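Local coordinates for 3-oxoacyl-(acyl-carrier protein) synthase II (Thermus thermophilus, PDB 1J3N), which probably catalyses the decarboxylative condensation of malonyl-ACP with an acyl chain, the carbon-adding step of fatty acid elongation, working as a homodimer, at residues Ala86-Glu91 / Val235-Ala240; Val98-Gly103 / His143-Tyr148. All coordinates share one frame; numbering follows the deposited sequence.

Contact 1: Ala86-Glu91 / Val235-Ala240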
loop_
_atom_site.group_PDB
_atom_site.type_symbol
_atom_site.label_atom_id
_atom_site.label_comp_id
_atom_site.label_asym_id
_atom_site.label_seq_id
_atom_site.Cartn_x
_atom_site.Cartn_y
_atom_site.Cartn_z
ATOM N N ALA A 86 1.649 21.169 -14.442
ATOM C CA ALA A 86 1.849 22.017 -13.268
ATOM C C ALA A 86 2.883 23.115 -13.525
ATOM O O ALA A 86 3.043 24.029 -12.717
ATOM C CB ALA A 86 2.274 21.162 -12.077
ATOM N N GLY A 87 3.580 23.015 -14.655
ATOM C CA GLY A 87 4.580 24.005 -15.003
ATOM C C GLY A 87 5.825 23.906 -14.145
ATOM O O GLY A 87 6.464 24.915 -13.835
ATOM N N LEU A 88 6.177 22.685 -13.764
ATOM C CA LEU A 88 7.348 22.458 -12.928
ATOM C C LEU A 88 8.489 21.772 -13.664
ATOM O O LEU A 88 8.330 21.263 -14.775
ATOM C CB LEU A 88 6.978 21.589 -11.724
ATOM C CG LEU A 88 6.066 22.132 -10.630
ATOM C CD1 LEU A 88 5.527 20.967 -9.818
ATOM C CD2 LEU A 88 6.825 23.101 -9.749
ATOM N N LYS A 89 9.642 21.767 -13.009
ATOM C CA LYS A 89 10.843 21.124 -13.515
ATOM C C LYS A 89 11.572 20.657 -12.267
ATOM O O LYS A 89 11.837 21.453 -11.372
ATOM C CB LYS A 89 11.709 22.107 -14.301
ATOM C CG LYS A 89 11.109 22.549 -15.628
ATOM C CD LYS A 89 12.194 22.975 -16.613
ATOM C CE LYS A 89 13.056 24.111 -16.064
ATOM N NZ LYS A 89 14.176 24.465 -16.984
ATOM N N PRO A 90 11.891 19.353 -12.185
ATOM C CA PRO A 90 12.589 18.799 -11.019
ATOM C C PRO A 90 13.667 19.706 -10.432
ATOM O O PRO A 90 13.817 19.800 -9.214
ATOM C CB PRO A 90 13.143 17.465 -11.538
ATOM C CG PRO A 90 13.106 17.604 -13.047
ATOM C CD PRO A 90 11.841 18.367 -13.276
ATOM N N GLU A 91 14.402 20.385 -11.305
ATOM C CA GLU A 91 15.469 21.288 -10.888
ATOM C C GLU A 91 14.953 22.481 -10.084
ATOM O O GLU A 91 15.600 22.930 -9.139
ATOM C CB GLU A 91 16.236 21.785 -12.117
ATOM C CG GLU A 91 15.346 22.119 -13.311
ATOM C CD GLU A 91 14.843 20.879 -14.038
ATOM O OE1 GLU A 91 15.011 19.760 -13.510
ATOM O OE2 GLU A 91 14.275 21.021 -15.140
ATOM N N VAL A 235 -2.165 10.826 -12.013
ATOM C CA VAL A 235 -1.162 11.356 -11.100
ATOM C C VAL A 235 -1.415 12.850 -10.963
ATOM O O VAL A 235 -1.454 13.588 -11.957
ATOM C CB VAL A 235 0.279 11.111 -11.617
ATOM C CG1 VAL A 235 1.286 11.768 -10.682
ATOM C CG2 VAL A 235 0.554 9.618 -11.688
ATOM N N LEU A 236 -1.626 13.293 -9.731
ATOM C CA LEU A 236 -1.884 14.700 -9.495
ATOM C C LEU A 236 -0.737 15.302 -8.711
ATOM O O LEU A 236 -0.071 14.616 -7.943
ATOM C CB LEU A 236 -3.195 14.887 -8.714
ATOM C CG LEU A 236 -4.504 14.402 -9.368
ATOM C CD1 LEU A 236 -4.585 12.869 -9.357
ATOM C CD2 LEU A 236 -5.681 14.979 -8.604
ATOM N N VAL A 237 -0.491 16.586 -8.932
ATOM C CA VAL A 237 0.552 17.293 -8.203
ATOM C C VAL A 237 -0.134 17.944 -6.998
ATOM O O VAL A 237 -0.956 18.834 -7.171
ATOM C CB VAL A 237 1.202 18.407 -9.067
ATOM C CG1 VAL A 237 2.193 19.207 -8.228
ATOM C CG2 VAL A 237 1.913 17.796 -10.270
ATOM N N LEU A 238 0.170 17.481 -5.788
ATOM C CA LEU A 238 -0.416 18.084 -4.592
ATOM C C LEU A 238 0.674 19.015 -4.083
ATOM O O LEU A 238 1.854 18.682 -4.143
ATOM C CB LEU A 238 -0.765 17.032 -3.542
ATOM C CG LEU A 238 -1.823 15.995 -3.924
ATOM C CD1 LEU A 238 -2.317 15.324 -2.643
ATOM C CD2 LEU A 238 -2.988 16.649 -4.659
ATOM N N GLU A 239 0.278 20.177 -3.584
ATOM C CA GLU A 239 1.251 21.174 -3.168
ATOM C C GLU A 239 0.740 22.030 -2.021
ATOM O O GLU A 239 -0.448 22.368 -1.958
ATOM C CB GLU A 239 1.536 22.068 -4.380
ATOM C CG GLU A 239 2.911 22.690 -4.487
ATOM C CD GLU A 239 3.042 23.538 -5.756
ATOM O OE1 GLU A 239 2.444 23.169 -6.791
ATOM O OE2 GLU A 239 3.743 24.566 -5.726
ATOM N N ALA A 240 1.638 22.381 -1.111
ATOM C CA ALA A 240 1.273 23.233 0.008
ATOM C C ALA A 240 0.867 24.555 -0.642
ATOM O O ALA A 240 1.533 25.018 -1.571
ATOM C CB ALA A 240 2.474 23.434 0.926
#
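A86 meets V237 at the C-terminal end of helix 70-86, its CB pointing to the strand and lying 3.8 Å from CG2 of V237. The two CA atoms, 7.0 Å apart, are the nearest pair between the segments, and the carbonyl O of A86 accepts a hydrogen bond from NH1 of R247. At G87 the chain leaves the helix with positive phi (72°) in a Schellman motif, and this turn carries it to L88, whose side chain comes back to the strand. L88 has CG anti to its own carbonyl carbon (chi1 -68°), and its CD1 comes to 4.1 Å from CG1 of V237, the two side chains crossing obliquely. V237 therefore spends one methyl on each partner: CG2 on the last helical turn, CG1 on the leucine just past it. After L88 the segment draws away from the strand; K89 and E91 form a long salt bridge of their own, 3.9 Å from NZ of K89 to OE2 of E91. Further along the strand, the buried carboxylate of E239 is satisfied by T7, H243 and R247, so R247 ties it to the helix end at A86. Here the end of a helix and the turn just after it pack on a sheet of the thiolase fold: strand 232-240 runs between strands 4-13 and 182-189, antiparallel to both, with helix 70-86 over the V237 face and helix 163-176 over the face of L236 and L238.

Contact 2: Val98-Gly103 / His143-Tyr148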
loop_
_atom_site.group_PDB
_atom_site.type_symbol
_atom_site.label_atom_id
_atom_site.label_comp_id
_atom_site.label_asym_id
_atom_site.label_seq_id
_atom_site.Cartn_x
_atom_site.Cartn_y
_atom_site.Cartn_z
ATOM N N VAL A 98 10.053 16.761 -2.139
ATOM C CA VAL A 98 9.087 16.203 -3.070
ATOM C C VAL A 98 8.900 14.722 -2.793
ATOM O O VAL A 98 9.858 13.948 -2.819
ATOM C CB VAL A 98 9.527 16.368 -4.532
ATOM C CG1 VAL A 98 8.493 15.725 -5.451
ATOM C CG2 VAL A 98 9.673 17.843 -4.866
ATOM N N GLY A 99 7.655 14.342 -2.528
ATOM C CA GLY A 99 7.347 12.954 -2.251
ATOM C C GLY A 99 6.627 12.311 -3.416
ATOM O O GLY A 99 6.181 12.994 -4.348
ATOM N N THR A 100 6.518 10.989 -3.361
ATOM C CA THR A 100 5.859 10.217 -4.400
ATOM C C THR A 100 4.949 9.182 -3.737
ATOM O O THR A 100 5.332 8.543 -2.753
ATOM C CB THR A 100 6.898 9.502 -5.302
ATOM O OG1 THR A 100 7.797 8.751 -4.489
ATOM C CG2 THR A 100 7.711 10.502 -6.100
ATOM N N LEU A 101 3.739 9.029 -4.267
ATOM C CA LEU A 101 2.786 8.082 -3.713
ATOM C C LEU A 101 1.762 7.676 -4.770
ATOM O O LEU A 101 0.636 8.176 -4.793
ATOM C CB LEU A 101 2.070 8.695 -2.504
ATOM C CG LEU A 101 1.858 7.763 -1.291
ATOM C CD1 LEU A 101 1.066 8.498 -0.212
ATOM C CD2 LEU A 101 1.122 6.503 -1.710
ATOM N N VAL A 102 2.167 6.773 -5.650
ATOM C CA VAL A 102 1.284 6.288 -6.703
ATOM C C VAL A 102 0.978 4.837 -6.379
ATOM O O VAL A 102 1.876 3.992 -6.354
ATOM C CB VAL A 102 1.952 6.394 -8.079
ATOM C CG1 VAL A 102 0.988 5.926 -9.167
ATOM C CG2 VAL A 102 2.355 7.840 -8.337
ATOM N N GLY A 103 -0.288 4.557 -6.090
ATOM C CA GLY A 103 -0.662 3.198 -5.751
ATOM C C GLY A 103 -1.148 2.410 -6.949
ATOM O O GLY A 103 -1.246 2.938 -8.059
ATOM N N HIS A 143 10.008 4.241 -9.270
ATOM C CA HIS A 143 10.501 4.681 -10.562
ATOM C C HIS A 143 10.331 6.167 -10.783
ATOM O O HIS A 143 11.163 6.796 -11.431
ATOM C CB HIS A 143 9.838 3.886 -11.689
ATOM C CG HIS A 143 10.582 2.641 -12.042
ATOM N ND1 HIS A 143 11.831 2.670 -12.627
ATOM C CD2 HIS A 143 10.292 1.337 -11.832
ATOM C CE1 HIS A 143 12.278 1.436 -12.761
ATOM N NE2 HIS A 143 11.364 0.607 -12.285
ATOM N N ILE A 144 9.259 6.739 -10.237
ATOM C CA ILE A 144 9.039 8.168 -10.386
ATOM C C ILE A 144 10.080 8.926 -9.566
ATOM O O ILE A 144 10.644 9.924 -10.028
ATOM C CB ILE A 144 7.611 8.561 -9.941
ATOM C CG1 ILE A 144 6.588 8.048 -10.972
ATOM C CG2 ILE A 144 7.512 10.067 -9.793
ATOM C CD1 ILE A 144 5.147 7.972 -10.450
ATOM N N ALA A 145 10.331 8.452 -8.347
ATOM C CA ALA A 145 11.318 9.075 -7.469
ATOM C C ALA A 145 12.713 9.006 -8.083
ATOM O O ALA A 145 13.491 9.964 -7.997
ATOM C CB ALA A 145 11.322 8.385 -6.110
ATOM N N MET A 146 13.027 7.869 -8.697
ATOM C CA MET A 146 14.332 7.672 -9.319
ATOM C C MET A 146 14.535 8.533 -10.559
ATOM O O MET A 146 15.603 9.117 -10.756
ATOM C CB MET A 146 14.525 6.202 -9.683
ATOM C CG MET A 146 14.616 5.281 -8.477
ATOM S SD MET A 146 15.013 3.586 -8.912
ATOM C CE MET A 146 13.418 2.944 -9.367
ATOM N N ARG A 147 13.499 8.628 -11.383
ATOM C CA ARG A 147 13.581 9.403 -12.609
ATOM C C ARG A 147 13.848 10.886 -12.381
ATOM O O ARG A 147 14.614 11.502 -13.124
ATOM C CB ARG A 147 12.289 9.250 -13.423
ATOM C CG ARG A 147 12.400 9.821 -14.830
ATOM C CD ARG A 147 11.103 9.738 -15.622
ATOM N NE ARG A 147 11.348 10.074 -17.022
ATOM C CZ ARG A 147 10.404 10.310 -17.928
ATOM N NH1 ARG A 147 9.122 10.256 -17.593
ATOM N NH2 ARG A 147 10.746 10.590 -19.180
ATOM N N TYR A 148 13.218 11.452 -11.355
ATOM C CA TYR A 148 13.358 12.874 -11.054
ATOM C C TYR A 148 14.246 13.221 -9.859
ATOM O O TYR A 148 14.494 14.391 -9.593
ATOM C CB TYR A 148 11.971 13.491 -10.847
ATOM C CG TYR A 148 11.049 13.338 -12.039
ATOM C CD1 TYR A 148 11.357 13.924 -13.269
ATOM C CD2 TYR A 148 9.873 12.604 -11.939
ATOM C CE1 TYR A 148 10.509 13.777 -14.369
ATOM C CE2 TYR A 148 9.023 12.455 -13.026
ATOM C CZ TYR A 148 9.345 13.042 -14.238
ATOM O OH TYR A 148 8.495 12.889 -15.312
#
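Strand 98-103 and helix 143-148 run roughly antiparallel, at 148° between their directions, with axes 8.5 Å apart at closest approach and T100 and A145 as the nearest pair of CA atoms. Two residues of the strand, T100 and V102, turn their side chains to the helix, while L101 between them points away to pack on helix 163-176. I144 takes both. Its CG2 branch, anti to the backbone N, lies 3.7 Å from CG2 of T100, the two side chains sliding past each other in opposite directions. The other branch reaches along the strand to V102: CD1 of I144 touches CG2 of V102 at 3.5 Å, the side chains meeting at about a right angle. A145 adds its methyl one residue on, with CB 3.9 Å from OG1 of T100. In T100 the hydroxyl sits between the backbone N and the carbonyl carbon (chi1 53°), which places CG2 against I144 and lets OG1 hydrogen-bond to OG of S154. Two positions on, the backbone N of V102 hydrogen-bonds to OG of S141, from the start of the same helix. A145 also packs on A262 of the second subunit, so the helix lies between the strand and the dimer partner. Across the interface itself the grip is that of methyl groups; the buried threonine hydroxyl finds its polar partner in S154, so it can border the alanine methyl without leaving a hydrogen-bonding demand on the helix.

How the contacts relate
Both contacts pack against the same mixed sheet within the N-terminal half of the beta-ketoacyl synthase, their centres about 11 Å apart. In sequence, contact 2 falls wholly between the two segments of contact 1: the turn after helix 70-86 leads into strand 98-103, and strand 232-240 comes last. Strand 182-189 lies between the two, parallel to 98-103 and antiparallel to 232-240. Two touches join them directly, CB of P90 to the carbonyl O of Y148 at 3.9 Å and CG2 of V235 to CG2 of V102 at 4.2 Å. Helix 70-86 binds them further, meeting V237 through A82 and I144 through L76. Contact 2 reaches the second subunit; contact 1 does not.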